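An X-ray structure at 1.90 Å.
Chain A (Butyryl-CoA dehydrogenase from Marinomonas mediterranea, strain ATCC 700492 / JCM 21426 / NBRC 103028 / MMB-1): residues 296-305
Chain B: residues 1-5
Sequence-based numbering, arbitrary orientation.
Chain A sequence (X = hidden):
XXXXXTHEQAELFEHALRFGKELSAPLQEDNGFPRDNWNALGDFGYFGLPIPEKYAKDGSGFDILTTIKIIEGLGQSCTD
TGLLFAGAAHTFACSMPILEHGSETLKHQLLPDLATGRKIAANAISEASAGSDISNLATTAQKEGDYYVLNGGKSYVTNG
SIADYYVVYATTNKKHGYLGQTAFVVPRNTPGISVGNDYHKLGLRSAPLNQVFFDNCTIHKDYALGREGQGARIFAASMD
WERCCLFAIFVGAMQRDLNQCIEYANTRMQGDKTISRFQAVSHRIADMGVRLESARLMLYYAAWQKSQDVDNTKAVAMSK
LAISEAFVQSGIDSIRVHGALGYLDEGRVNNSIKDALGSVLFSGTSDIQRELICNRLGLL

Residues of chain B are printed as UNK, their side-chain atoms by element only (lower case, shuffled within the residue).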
ATOM      1  N   ARG A 296     -18.119  -3.416   5.878  1.00 16.14           N
ATOM      2  CA  ARG A 296     -19.469  -3.705   6.399  1.00 17.49           C
ATOM      3  C   ARG A 296     -20.373  -2.476   6.277  1.00 17.65           C
ATOM      4  O   ARG A 296     -21.528  -2.592   5.869  1.00 17.74           O
ATOM      5  CB  ARG A 296     -19.405  -4.193   7.857  1.00 16.69           C
ATOM      6  CG  ARG A 296     -20.771  -4.477   8.434  1.00 19.46           C
ATOM      7  CD  ARG A 296     -20.716  -4.975   9.858  1.00 19.50           C
ATOM      8  NE  ARG A 296     -20.096  -6.292   9.965  1.00 20.30           N
ATOM      9  CZ  ARG A 296     -19.012  -6.551  10.676  1.00 22.90           C
ATOM     10  NH1 ARG A 296     -18.380  -5.577  11.344  1.00 22.55           N
ATOM     11  NH2 ARG A 296     -18.572  -7.790  10.771  1.00 22.18           N
ATOM     12  N   LEU A 297     -19.882  -1.310   6.690  1.00 16.35           N
ATOM     13  CA  LEU A 297     -20.664  -0.076   6.561  1.00 16.84           C
ATOM     14  C   LEU A 297     -20.977   0.227   5.076  1.00 17.19           C
ATOM     15  O   LEU A 297     -22.040   0.743   4.779  1.00 17.68           O
ATOM     16  CB  LEU A 297     -19.884   1.120   7.151  1.00 16.51           C
ATOM     17  CG  LEU A 297     -19.824   1.047   8.730  1.00 19.85           C
ATOM     18  CD1 LEU A 297     -18.859   2.086   9.325  1.00 18.52           C
ATOM     19  CD2 LEU A 297     -21.220   1.232   9.354  1.00 19.28           C
ATOM     20  N   MET A 298     -19.997   0.022   4.186  1.00 15.47           N
ATOM     21  CA  MET A 298     -20.188   0.237   2.767  1.00 16.52           C
ATOM     22  C   MET A 298     -21.250  -0.679   2.199  1.00 17.03           C
ATOM     23  O   MET A 298     -22.017  -0.232   1.362  1.00 16.84           O
ATOM     24  CB  MET A 298     -18.855   0.083   2.000  1.00 16.60           C
ATOM     25  CG  MET A 298     -17.976   1.240   2.460  1.00 20.22           C
ATOM     26  SD  MET A 298     -16.364   1.112   1.690  1.00 23.23           S
ATOM     27  CE  MET A 298     -16.719   1.644   0.029  1.00 20.25           C
ATOM     28  N   LEU A 299     -21.287  -1.919   2.691  1.00 15.54           N
ATOM     29  CA  LEU A 299     -22.324  -2.890   2.298  1.00 16.43           C
ATOM     30  C   LEU A 299     -23.704  -2.396   2.752  1.00 16.18           C
ATOM     31  O   LEU A 299     -24.656  -2.380   1.960  1.00 16.52           O
ATOM     32  CB  LEU A 299     -21.956  -4.240   2.968  1.00 16.31           C
ATOM     33  CG  LEU A 299     -23.019  -5.356   2.918  1.00 16.85           C
ATOM     34  CD1 LEU A 299     -23.276  -5.784   1.455  1.00 16.67           C
ATOM     35  CD2 LEU A 299     -22.681  -6.526   3.868  1.00 17.17           C
ATOM     36  N   TYR A 300     -23.797  -2.028   4.032  1.00 15.88           N
ATOM     37  CA  TYR A 300     -25.069  -1.546   4.625  1.00 19.06           C
ATOM     38  C   TYR A 300     -25.571  -0.315   3.868  1.00 19.11           C
ATOM     39  O   TYR A 300     -26.738  -0.233   3.501  1.00 19.69           O
ATOM     40  CB  TYR A 300     -24.932  -1.255   6.119  1.00 20.31           C
ATOM     41  CG  TYR A 300     -24.682  -2.478   6.984  1.00 20.22           C
ATOM     42  CD1 TYR A 300     -24.762  -3.804   6.439  1.00 19.92           C
ATOM     43  CD2 TYR A 300     -24.312  -2.323   8.330  1.00 21.24           C
ATOM     44  CE1 TYR A 300     -24.530  -4.900   7.242  1.00 20.24           C
ATOM     45  CE2 TYR A 300     -24.083  -3.432   9.158  1.00 20.96           C
ATOM     46  CZ  TYR A 300     -24.170  -4.712   8.591  1.00 20.60           C
ATOM     47  OH  TYR A 300     -23.936  -5.796   9.381  1.00 21.23           O
ATOM     48  N   TYR A 301     -24.648   0.603   3.563  1.00 19.07           N
ATOM     49  CA  TYR A 301     -24.988   1.772   2.815  1.00 17.45           C
ATOM     50  C   TYR A 301     -25.477   1.419   1.399  1.00 22.06           C
ATOM     51  O   TYR A 301     -26.526   1.971   0.969  1.00 19.83           O
ATOM     52  CB  TYR A 301     -23.838   2.767   2.788  1.00 18.41           C
ATOM     53  CG  TYR A 301     -24.169   3.984   1.984  1.00 17.72           C
ATOM     54  CD1 TYR A 301     -25.200   4.868   2.395  1.00 20.73           C
ATOM     55  CD2 TYR A 301     -23.492   4.261   0.780  1.00 18.91           C
ATOM     56  CE1 TYR A 301     -25.514   6.004   1.642  1.00 21.84           C
ATOM     57  CE2 TYR A 301     -23.810   5.409   0.022  1.00 20.53           C
ATOM     58  CZ  TYR A 301     -24.804   6.268   0.480  1.00 22.10           C
ATOM     59  OH  TYR A 301     -25.111   7.367  -0.294  1.00 23.29           O
ATOM     60  N   ALA A 302     -24.774   0.516   0.681  1.00 18.06           N
ATOM     61  CA  ALA A 302     -25.172   0.130  -0.667  1.00 18.49           C
ATOM     62  C   ALA A 302     -26.553  -0.541  -0.599  1.00 18.59           C
ATOM     63  O   ALA A 302     -27.398  -0.213  -1.447  1.00 19.86           O
ATOM     64  CB  ALA A 302     -24.182  -0.864  -1.296  1.00 17.94           C
ATOM     65  N   ALA A 303     -26.780  -1.428   0.383  1.00 20.01           N
ATOM     66  CA  ALA A 303     -28.065  -2.124   0.494  1.00 22.61           C
ATOM     67  C   ALA A 303     -29.187  -1.125   0.795  1.00 21.52           C
ATOM     68  O   ALA A 303     -30.268  -1.200   0.211  1.00 22.08           O
ATOM     69  CB  ALA A 303     -28.020  -3.224   1.541  1.00 21.17           C
ATOM     70  N   TRP A 304     -28.940  -0.192   1.709  1.00 20.81           N
ATOM     71  CA  TRP A 304     -29.932   0.839   2.003  1.00 23.77           C
ATOM     72  C   TRP A 304     -30.225   1.679   0.780  1.00 24.76           C
ATOM     73  O   TRP A 304     -31.387   1.996   0.496  1.00 23.61           O
ATOM     74  CB  TRP A 304     -29.468   1.750   3.168  1.00 24.54           C
ATOM     75  CG  TRP A 304     -30.391   2.913   3.373  1.00 25.96           C
ATOM     76  CD1 TRP A 304     -31.536   2.921   4.117  1.00 28.36           C
ATOM     77  CD2 TRP A 304     -30.253   4.217   2.822  1.00 27.45           C
ATOM     78  NE1 TRP A 304     -32.124   4.166   4.065  1.00 28.27           N
ATOM     79  CE2 TRP A 304     -31.359   4.984   3.280  1.00 29.24           C
ATOM     80  CE3 TRP A 304     -29.290   4.830   2.008  1.00 28.07           C
ATOM     81  CZ2 TRP A 304     -31.539   6.331   2.938  1.00 30.61           C
ATOM     82  CZ3 TRP A 304     -29.479   6.187   1.661  1.00 32.66           C
ATOM     83  CH2 TRP A 304     -30.596   6.915   2.141  1.00 30.89           C
ATOM     84  N   GLN A 305     -29.182   2.089   0.082  1.00 21.41           N
ATOM     85  CA  GLN A 305     -29.367   2.969  -1.051  1.00 22.91           C
ATOM     86  C   GLN A 305     -30.146   2.269  -2.187  1.00 26.88           C
ATOM     87  O   GLN A 305     -30.964   2.911  -2.884  1.00 25.88           O
ATOM     88  CB  GLN A 305     -28.047   3.503  -1.581  1.00 24.47           C
ATOM     89  CG  GLN A 305     -28.206   4.924  -2.059  1.00 31.83           C
ATOM     90  CD  GLN A 305     -27.071   5.398  -2.906  1.00 32.38           C
ATOM     91  OE1 GLN A 305     -26.423   4.621  -3.635  1.00 29.95           O
ATOM     92  NE2 GLN A 305     -26.812   6.684  -2.826  1.00 31.33           N
TER
ATOM     93  N   UNK B   1     -31.842   0.726  10.954  1.00 35.13           N
ATOM     94  CA  UNK B   1     -30.655   1.002  10.082  1.00 33.16           C
ATOM     95  C   UNK B   1     -31.059   1.788   8.838  1.00 32.28           C
ATOM     96  O   UNK B   1     -31.650   1.233   7.896  1.00 32.09           O
ATOM     97  c   UNK B   1     -26.870  -1.144  10.554  1.00 27.96           C
ATOM     98  c   UNK B   1     -28.911  -0.406   8.657  1.00 38.67           C
ATOM     99  s   UNK B   1     -27.251  -0.005   9.204  1.00 36.35           S
ATOM    100  c   UNK B   1     -29.980  -0.343   9.753  1.00 33.30           C
ATOM    101  N   UNK B   2     -30.706   3.076   8.801  1.00 27.54           N
ATOM    102  CA  UNK B   2     -30.944   3.890   7.610  1.00 28.64           C
ATOM    103  C   UNK B   2     -29.908   5.013   7.516  1.00 24.45           C
ATOM    104  O   UNK B   2     -29.291   5.364   8.522  1.00 25.09           O
ATOM    105  o   UNK B   2     -32.240   6.785   8.343  1.00 37.64           O
ATOM    106  c   UNK B   2     -32.379   4.506   7.618  1.00 29.65           C
ATOM    107  n   UNK B   2     -32.845   5.237   9.865  1.00 37.67           N
ATOM    108  c   UNK B   2     -32.517   5.613   8.634  1.00 34.05           C
ATOM    109  N   UNK B   3     -29.773   5.596   6.327  1.00 23.10           N
ATOM    110  CA  UNK B   3     -28.789   6.628   6.090  1.00 25.64           C
ATOM    111  C   UNK B   3     -29.436   7.932   5.667  1.00 25.93           C
ATOM    112  O   UNK B   3     -28.856   8.746   4.966  1.00 25.58           O
ATOM    113  c   UNK B   3     -26.723   2.569   5.874  1.00 22.97           C
ATOM    114  c   UNK B   3     -27.454   3.657   5.394  1.00 25.10           C
ATOM    115  c   UNK B   3     -25.755   5.160   6.221  1.00 22.66           C
ATOM    116  c   UNK B   3     -27.767   6.137   5.066  1.00 25.04           C
ATOM    117  c   UNK B   3     -26.970   4.967   5.555  1.00 24.20           C
ATOM    118  c   UNK B   3     -25.503   2.777   6.497  1.00 22.05           C
ATOM    119  c   UNK B   3     -25.013   4.073   6.663  1.00 21.11           C
ATOM    120  N   UNK B   4     -30.655   8.123   6.157  1.00 30.35           N
ATOM    121  CA  UNK B   4     -31.491   9.255   5.781  1.00 33.22           C
ATOM    122  C   UNK B   4     -31.268  10.390   6.794  1.00 31.70           C
ATOM    123  O   UNK B   4     -31.248  10.157   8.004  1.00 31.34           O
ATOM    124  c   UNK B   4     -32.960   8.743   5.756  1.00 42.50           C
ATOM    125  o   UNK B   4     -33.338   9.780   3.124  1.00 70.66           O
ATOM    126  o   UNK B   4     -35.362  10.534   3.615  1.00 70.90           O
ATOM    127  c   UNK B   4     -34.257  10.036   3.955  1.00 65.95           C
ATOM    128  c   UNK B   4     -34.067   9.736   5.439  1.00 56.07           C
ATOM    129  N   UNK B   5     -31.018  11.593   6.298  1.00 27.83           N
ATOM    130  CA  UNK B   5     -30.956  12.789   7.171  1.00 28.46           C
ATOM    131  C   UNK B   5     -32.361  13.394   7.224  1.00 30.41           C
ATOM    132  O   UNK B   5     -33.034  13.397   6.202  1.00 29.95           O
ATOM    133  c   UNK B   5     -25.629  12.924   9.692  1.00 29.29           C
ATOM    134  c   UNK B   5     -25.434  12.493   8.400  1.00 27.28           C
ATOM    135  c   UNK B   5     -27.905  13.691   9.182  1.00 26.20           C
ATOM    136  c   UNK B   5     -29.964  13.815   6.606  1.00 26.34           C
ATOM    137  n   UNK B   5     -26.543  12.365   6.159  1.00 27.66           N
ATOM    138  c   UNK B   5     -27.786  12.737   5.671  1.00 26.66           C
ATOM    139  c   UNK B   5     -28.537  13.299   6.688  1.00 27.10           C
ATOM    140  c   UNK B   5     -26.470  12.684   7.488  1.00 26.98           C
ATOM    141  c   UNK B   5     -27.717  13.278   7.855  1.00 26.96           C
ATOM    142  c   UNK B   5     -26.844  13.529  10.096  1.00 29.30           C
TER

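Residues 296-305 of chain A form part of a longer helix, and the first five residues of chain B, which adopt neither helix nor strand, lie against one side of it.

Position 1 of chain B carries four side-chain atoms in an unbranched row: two carbons, a sulfur and a terminal carbon. The CA-to-CB bond points sideways, but the chain bends so that its end comes nearer the helix, where the terminal carbon lies 3.6 Å from CD2 of A:Tyr300. A thioether of this kind belongs to methionine, B:Met1. The sulfur joins this apolar contact obliquely, with SD 4.8 Å from the centroid of the A:Tyr300 ring.

At position 2 there are two side-chain carbons, the second bearing one oxygen and one nitrogen. CB approaches NE1 of A:Trp304 at 3.6 Å. This short carboxamide is asparagine, B:Asn2. Its amide turns to its own chain: OD1 accepts a hydrogen bond from the backbone N of position 4 (3.0 Å), tying together the backbone around the intervening residue.

Position 3 has one carbon followed by a ring of six carbons and no heteroatom. Its CA-to-CB bond points toward the helix, and the ring settles among A:Tyr300, A:Tyr301 and A:Trp304; this is phenylalanine, B:Phe3. CA of A:Tyr301 lies over the phenyl face, 4.0 Å from the centroid of the B:Phe3 ring, in a CH-pi contact, and the A:Tyr301 ring turns its edge to the phenyl face with the planes at 80°. The phenyl edge in turn faces A:Trp304 in an offset edge-to-face pair, and CB of B:Phe3 sits 3.8 Å from the centroid of the A:Trp304 six-membered ring, 15° off its normal.

Position 4 has three carbons, the last holding two oxygens. It is exposed and touches the helix lightly: one of the oxygens comes to 3.9 Å from CZ2 of A:Trp304, without a hydrogen bond. The residue is glutamate, B:Glu4.

Position 5 bears one carbon and a fused five- and six-membered ring system of eight carbons and one nitrogen, and the side chain makes no contact with the helical stretch. The indole identifies tryptophan, B:Trp5.

No hydrogen bond crosses between the stretches, so the 397 Å² of buried surface rests on packing. B:Phe3 contributes the largest share, and A:Trp304 is its main counterpart on the helix. The indole also covers the backbone where B:Asn2 joins B:Phe3, with N of B:Phe3 over its face, 3.5 Å from CE2 of A:Trp304. The contact is therefore mainly aromatic and apolar, with B:Phe3 packed against A:Tyr301 and A:Trp304 and B:Met1 against A:Tyr300.

Chain B 1-5: MNFEW
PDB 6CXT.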